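Local coordinates for protein decaprenyl diphosphate synthase (Rhodobacter capsulatus, PDB 3MZV) that probably catalyses the magnesium-dependent elongation of farnesyl diphosphate with isopentenyl diphosphate units, yielding the long all-trans prenyl diphosphate precursor of quinone side chains, at residues P39-V44 and V118-Y123; L91-V96 and R100-R105. All blocks are in the same frame, centred on the assembly; numbering follows the deposited sequence.

Contact 1. Residues P39-V44 and V118-Y123; sequences PRIPEV and VLVGDY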
loop_
_atom_site.group_PDB
_atom_site.type_symbol
_atom_site.label_atom_id
_atom_site.label_comp_id
_atom_site.label_asym_id
_atom_site.label_seq_id
_atom_site.Cartn_x
_atom_site.Cartn_y
_atom_site.Cartn_z
ATOM N N PRO B 39 -18.550 1.107 2.934
ATOM C CA PRO B 39 -19.089 0.437 1.730
ATOM C C PRO B 39 -18.407 0.814 0.417
ATOM O O PRO B 39 -18.349 -0.002 -0.503
ATOM C CB PRO B 39 -20.560 0.878 1.705
ATOM C CG PRO B 39 -20.585 2.173 2.457
ATOM C CD PRO B 39 -19.561 1.991 3.554
ATOM N N ARG B 40 -17.917 2.048 0.325
ATOM C CA ARG B 40 -17.127 2.480 -0.834
ATOM C C ARG B 40 -16.038 1.473 -1.218
ATOM O O ARG B 40 -15.731 1.296 -2.400
ATOM C CB ARG B 40 -16.489 3.845 -0.546
ATOM C CG ARG B 40 -15.698 4.423 -1.708
ATOM C CD ARG B 40 -16.182 5.807 -2.074
ATOM N NE ARG B 40 -15.887 6.796 -1.042
ATOM C CZ ARG B 40 -16.328 8.053 -1.050
ATOM N NH1 ARG B 40 -17.108 8.498 -2.030
ATOM N NH2 ARG B 40 -15.995 8.873 -0.062
ATOM N N ILE B 41 -15.459 0.800 -0.226
ATOM C CA ILE B 41 -14.296 -0.067 -0.501
ATOM C C ILE B 41 -14.603 -1.188 -1.526
ATOM O O ILE B 41 -13.979 -1.238 -2.590
ATOM C CB ILE B 41 -13.671 -0.630 0.799
ATOM C CG1 ILE B 41 -12.893 0.484 1.510
ATOM C CG2 ILE B 41 -12.742 -1.796 0.482
ATOM C CD1 ILE B 41 -12.649 0.249 2.978
ATOM N N PRO B 42 -15.554 -2.085 -1.214
ATOM C CA PRO B 42 -15.939 -3.110 -2.197
ATOM C C PRO B 42 -16.603 -2.513 -3.463
ATOM O O PRO B 42 -16.403 -3.036 -4.568
ATOM C CB PRO B 42 -16.929 -3.987 -1.408
ATOM C CG PRO B 42 -17.496 -3.072 -0.386
ATOM C CD PRO B 42 -16.302 -2.244 0.044
ATOM N N GLU B 43 -17.375 -1.428 -3.314
ATOM C CA GLU B 43 -17.879 -0.710 -4.509
ATOM C C GLU B 43 -16.731 -0.380 -5.443
ATOM O O GLU B 43 -16.786 -0.716 -6.620
ATOM C CB GLU B 43 -18.624 0.585 -4.159
ATOM C CG GLU B 43 -20.116 0.399 -3.926
ATOM C CD GLU B 43 -20.691 1.443 -2.970
ATOM O OE1 GLU B 43 -20.445 2.652 -3.208
ATOM O OE2 GLU B 43 -21.357 1.035 -1.980
ATOM N N VAL B 44 -15.693 0.269 -4.916
ATOM C CA VAL B 44 -14.505 0.595 -5.733
ATOM C C VAL B 44 -13.775 -0.660 -6.267
ATOM O O VAL B 44 -13.356 -0.705 -7.429
ATOM C CB VAL B 44 -13.495 1.473 -4.948
ATOM C CG1 VAL B 44 -12.199 1.663 -5.755
ATOM C CG2 VAL B 44 -14.133 2.837 -4.570
ATOM N N VAL B 118 -6.335 5.510 -3.572
ATOM C CA VAL B 118 -5.179 5.221 -2.729
ATOM C C VAL B 118 -5.604 4.364 -1.572
ATOM O O VAL B 118 -4.987 3.362 -1.293
ATOM C CB VAL B 118 -4.472 6.490 -2.214
ATOM C CG1 VAL B 118 -3.333 6.092 -1.271
ATOM C CG2 VAL B 118 -3.921 7.303 -3.384
ATOM N N LEU B 119 -6.661 4.759 -0.888
ATOM C CA LEU B 119 -7.060 4.111 0.329
ATOM C C LEU B 119 -7.681 2.743 0.058
ATOM O O LEU B 119 -7.511 1.794 0.845
ATOM C CB LEU B 119 -7.999 5.002 1.095
ATOM C CG LEU B 119 -7.350 6.290 1.619
ATOM C CD1 LEU B 119 -8.406 7.211 2.118
ATOM C CD2 LEU B 119 -6.338 5.964 2.698
ATOM N N VAL B 120 -8.347 2.603 -1.073
ATOM C CA VAL B 120 -8.896 1.284 -1.416
ATOM C C VAL B 120 -7.781 0.326 -1.762
ATOM O O VAL B 120 -7.774 -0.781 -1.269
ATOM C CB VAL B 120 -9.943 1.367 -2.550
ATOM C CG1 VAL B 120 -10.267 -0.031 -3.079
ATOM C CG2 VAL B 120 -11.204 2.028 -1.994
ATOM N N GLY B 121 -6.797 0.766 -2.527
ATOM C CA GLY B 121 -5.635 -0.056 -2.804
ATOM C C GLY B 121 -4.943 -0.449 -1.494
ATOM O O GLY B 121 -4.492 -1.592 -1.328
ATOM N N ASP B 122 -4.833 0.487 -0.555
ATOM C CA ASP B 122 -4.185 0.128 0.735
ATOM C C ASP B 122 -4.976 -0.964 1.518
ATOM O O ASP B 122 -4.406 -1.906 2.114
ATOM C CB ASP B 122 -4.025 1.368 1.636
ATOM C CG ASP B 122 -2.984 2.373 1.112
ATOM O OD1 ASP B 122 -2.167 2.006 0.292
ATOM O OD2 ASP B 122 -2.986 3.531 1.581
ATOM N N TYR B 123 -6.288 -0.786 1.557
ATOM C CA TYR B 123 -7.184 -1.749 2.173
ATOM C C TYR B 123 -7.005 -3.151 1.598
ATOM O O TYR B 123 -6.901 -4.101 2.357
ATOM C CB TYR B 123 -8.652 -1.324 2.017
ATOM C CG TYR B 123 -9.606 -2.143 2.880
ATOM C CD1 TYR B 123 -9.665 -1.959 4.259
ATOM C CD2 TYR B 123 -10.400 -3.151 2.317
ATOM C CE1 TYR B 123 -10.543 -2.693 5.057
ATOM C CE2 TYR B 123 -11.288 -3.881 3.120
ATOM C CZ TYR B 123 -11.340 -3.663 4.469
ATOM O OH TYR B 123 -12.211 -4.388 5.277
#

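Contact 2. Residues L91-V96 and R100-R105; sequences LHDDVV and RQRRGR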
loop_
_atom_site.group_PDB
_atom_site.type_symbol
_atom_site.label_atom_id
_atom_site.label_comp_id
_atom_site.label_asym_id
_atom_site.label_seq_id
_atom_site.Cartn_x
_atom_site.Cartn_y
_atom_site.Cartn_z
ATOM N N LEU B 91 -4.815 0.384 -8.994
ATOM C CA LEU B 91 -5.482 1.532 -8.404
ATOM C C LEU B 91 -4.487 2.661 -8.156
ATOM O O LEU B 91 -4.808 3.839 -8.385
ATOM C CB LEU B 91 -6.180 1.182 -7.098
ATOM C CG LEU B 91 -7.524 0.474 -7.181
ATOM C CD1 LEU B 91 -7.854 -0.244 -5.916
ATOM C CD2 LEU B 91 -8.645 1.501 -7.586
ATOM N N HIS B 92 -3.306 2.295 -7.618
ATOM C CA HIS B 92 -2.230 3.268 -7.322
ATOM C C HIS B 92 -1.522 3.825 -8.591
ATOM O O HIS B 92 -1.207 5.006 -8.633
ATOM C CB HIS B 92 -1.211 2.635 -6.322
ATOM C CG HIS B 92 -1.740 2.529 -4.926
ATOM N ND1 HIS B 92 -0.936 2.287 -3.830
ATOM C CD2 HIS B 92 -2.993 2.674 -4.441
ATOM C CE1 HIS B 92 -1.674 2.286 -2.738
ATOM N NE2 HIS B 92 -2.928 2.523 -3.077
ATOM N N ASP B 93 -1.344 3.019 -9.620
ATOM C CA ASP B 93 -0.748 3.472 -10.898
ATOM C C ASP B 93 -1.626 4.557 -11.532
ATOM O O ASP B 93 -1.098 5.439 -12.197
ATOM C CB ASP B 93 -0.519 2.266 -11.877
ATOM C CG ASP B 93 0.583 2.525 -12.977
ATOM O OD1 ASP B 93 1.523 3.363 -12.863
ATOM O OD2 ASP B 93 0.513 1.826 -14.016
ATOM N N ASP B 94 -2.939 4.520 -11.288
ATOM C CA ASP B 94 -3.891 5.479 -11.872
ATOM C C ASP B 94 -3.968 6.797 -11.104
ATOM O O ASP B 94 -4.297 7.829 -11.681
ATOM C CB ASP B 94 -5.317 4.893 -11.911
ATOM C CG ASP B 94 -5.513 3.842 -13.016
ATOM O OD1 ASP B 94 -4.674 3.730 -13.926
ATOM O OD2 ASP B 94 -6.544 3.134 -12.970
ATOM N N VAL B 95 -3.732 6.772 -9.799
ATOM C CA VAL B 95 -3.530 8.012 -9.064
ATOM C C VAL B 95 -2.238 8.660 -9.559
ATOM O O VAL B 95 -2.238 9.834 -9.949
ATOM C CB VAL B 95 -3.503 7.774 -7.542
ATOM C CG1 VAL B 95 -3.123 9.056 -6.795
ATOM C CG2 VAL B 95 -4.888 7.298 -7.079
ATOM N N VAL B 96 -1.167 7.867 -9.605
ATOM C CA VAL B 96 0.188 8.325 -9.978
ATOM C C VAL B 96 0.230 9.111 -11.328
ATOM O O VAL B 96 0.662 10.279 -11.350
ATOM C CB VAL B 96 1.201 7.127 -9.921
ATOM C CG1 VAL B 96 2.502 7.415 -10.641
ATOM C CG2 VAL B 96 1.482 6.767 -8.453
ATOM N N ARG B 100 -7.730 8.883 -16.540
ATOM C CA ARG B 100 -9.189 9.068 -16.581
ATOM C C ARG B 100 -9.945 7.766 -16.923
ATOM O O ARG B 100 -11.073 7.558 -16.442
ATOM C CB ARG B 100 -9.550 10.190 -17.570
ATOM N N GLN B 101 -9.327 6.903 -17.737
ATOM C CA GLN B 101 -9.933 5.628 -18.142
ATOM C C GLN B 101 -9.025 4.410 -17.937
ATOM O O GLN B 101 -7.800 4.486 -18.034
ATOM C CB GLN B 101 -10.447 5.687 -19.607
ATOM C CG GLN B 101 -9.433 5.402 -20.755
ATOM C CD GLN B 101 -10.131 5.246 -22.131
ATOM O OE1 GLN B 101 -9.423 5.053 -23.157
ATOM N NE2 GLN B 101 -11.388 5.318 -22.178
ATOM N N ARG B 102 -9.668 3.285 -17.637
ATOM C CA ARG B 102 -9.009 1.975 -17.580
ATOM C C ARG B 102 -9.956 0.968 -18.228
ATOM O O ARG B 102 -11.118 0.847 -17.804
ATOM C CB ARG B 102 -8.729 1.555 -16.121
ATOM C CG ARG B 102 -7.942 0.247 -16.042
ATOM C CD ARG B 102 -7.370 -0.042 -14.645
ATOM N NE ARG B 102 -6.099 0.644 -14.436
ATOM C CZ ARG B 102 -4.947 0.301 -15.011
ATOM N NH1 ARG B 102 -4.876 -0.759 -15.823
ATOM N NH2 ARG B 102 -3.845 1.006 -14.749
ATOM N N ARG B 103 -9.470 0.257 -19.245
ATOM C CA ARG B 103 -10.292 -0.710 -19.988
ATOM C C ARG B 103 -11.570 -0.046 -20.503
ATOM O O ARG B 103 -12.673 -0.546 -20.256
ATOM C CB ARG B 103 -10.631 -1.936 -19.125
ATOM N N GLY B 104 -11.408 1.102 -21.170
ATOM C CA GLY B 104 -12.527 1.842 -21.788
ATOM C C GLY B 104 -13.572 2.438 -20.841
ATOM O O GLY B 104 -14.507 3.115 -21.298
ATOM N N ARG B 105 -13.427 2.199 -19.531
ATOM C CA ARG B 105 -14.369 2.700 -18.522
ATOM C C ARG B 105 -13.629 3.649 -17.563
ATOM O O ARG B 105 -12.406 3.517 -17.390
ATOM C CB ARG B 105 -14.990 1.529 -17.740
#

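Contact 1. Residues P39-V44 and V118-Y123
Chi1 of Ile41 (-74°) sets CG1 beside the backbone N and leaves CG2 trans to that N, while an extended chi2 carries CD1 outward, which places CD1 over the Tyr123 ring and CG2 at its side. Chi1 of Tyr123 (-168°) swings the ring out beside its own carbonyl carbon to meet both branches. CD1 sits almost centrally over one face of the phenol ring in a CH-pi contact, 3.9 Å from the ring centroid. CG2 lies against the CD2-CE2 side of the ring, 3.3 Å from Tyr123 CD2, a tight approach. The two side chains cross at about a right angle. One turn further along, the Val44 side chain packs across that of Val120, the closest pair being Val44 CG1 and Val120 CG1 at 3.7 Å. Val120 also slides past Ile41, its CG2 lying 4.2 Å from Ile41 CG1. The contact is entirely buried and apolar, while the phenol OH points beyond it to bond Arg127 and the carbonyl of Ser34. The axes of 40-44 and 118-123 run at 90° and come within 9.7 Å, so the first turn of helix 40-49 crosses helix 114-133. Leu91 of helix 74-96 packs on both valines, Trp112 touches Val44, and Glu153 of the second subunit packs against Tyr123.

Contact 2. Residues L91-V96 and R100-R105
At the aspartate-rich DDXXD motif that begins in the last turn of helix 74-96, Asp94 is joined by a salt bridge to Arg102 of the short hairpin that follows. Arg102 offers the side of its guanidinium, giving NE to one carboxylate oxygen and NH2 to the other. The NE bond to Asp94 OD2 is 2.9 Å long and fairly straight (162°), meeting the oxygen on its syn side, somewhat out of the carboxylate plane, and lying close to the guanidinium plane. NH2 reaches Asp94 OD1 at 3.0 Å with more bend, coming from above the carboxylate plane. The two planes are 22° apart, and the paired bonds limit rotation of both groups.

Asp93 and Asp94 are the first two acids of this motif, which in the FPP/GGPP synthase family typically binds the magnesium ions that hold the allylic diphosphate; a similar role is probable here. Asp93 OD2 lies near the guanidinium edge, 4.5 Å from Arg102 NH2, too far for a salt bridge. In Arg102, chi1 (-175°) and chi2 keep the chain extended, and the bend at chi3 lays NE and NH2 against the carboxylate. Its backbone is held by a beta hairpin with a two-residue loop, a type I' turn from Arg102 to Arg105: Arg102 N bonds Arg105 O at 2.8 Å, and Arg105 N returns to Arg102 O at 3.2 Å. Leu48 of helix 40-49 touches the Arg102 side chain, whereas Asp94 also packs against Ser99, Thr107 and Asn109.

From the N terminus the chain enters helix 40-49, whose first turn is met 73 residues later by helix 114-133 in contact 1, closing a long loop. Within that loop, at the end of helix 74-96, contact 2 closes a much shorter one, with three residues between its segments; the smaller loop is thus contained in the larger and the two do not cross. Helix 74-96 links them directly: Leu91 packs on Val120, and His92 NE2 probably hydrogen-bonds Val118 O. Contact 1 ties helix 40-49 to helix 114-133, contact 2 ties the hairpin to the aspartate-rich helix end. Both also border the second subunit, where His92 ND1 bonds Asp122 OD2 of the partner chain.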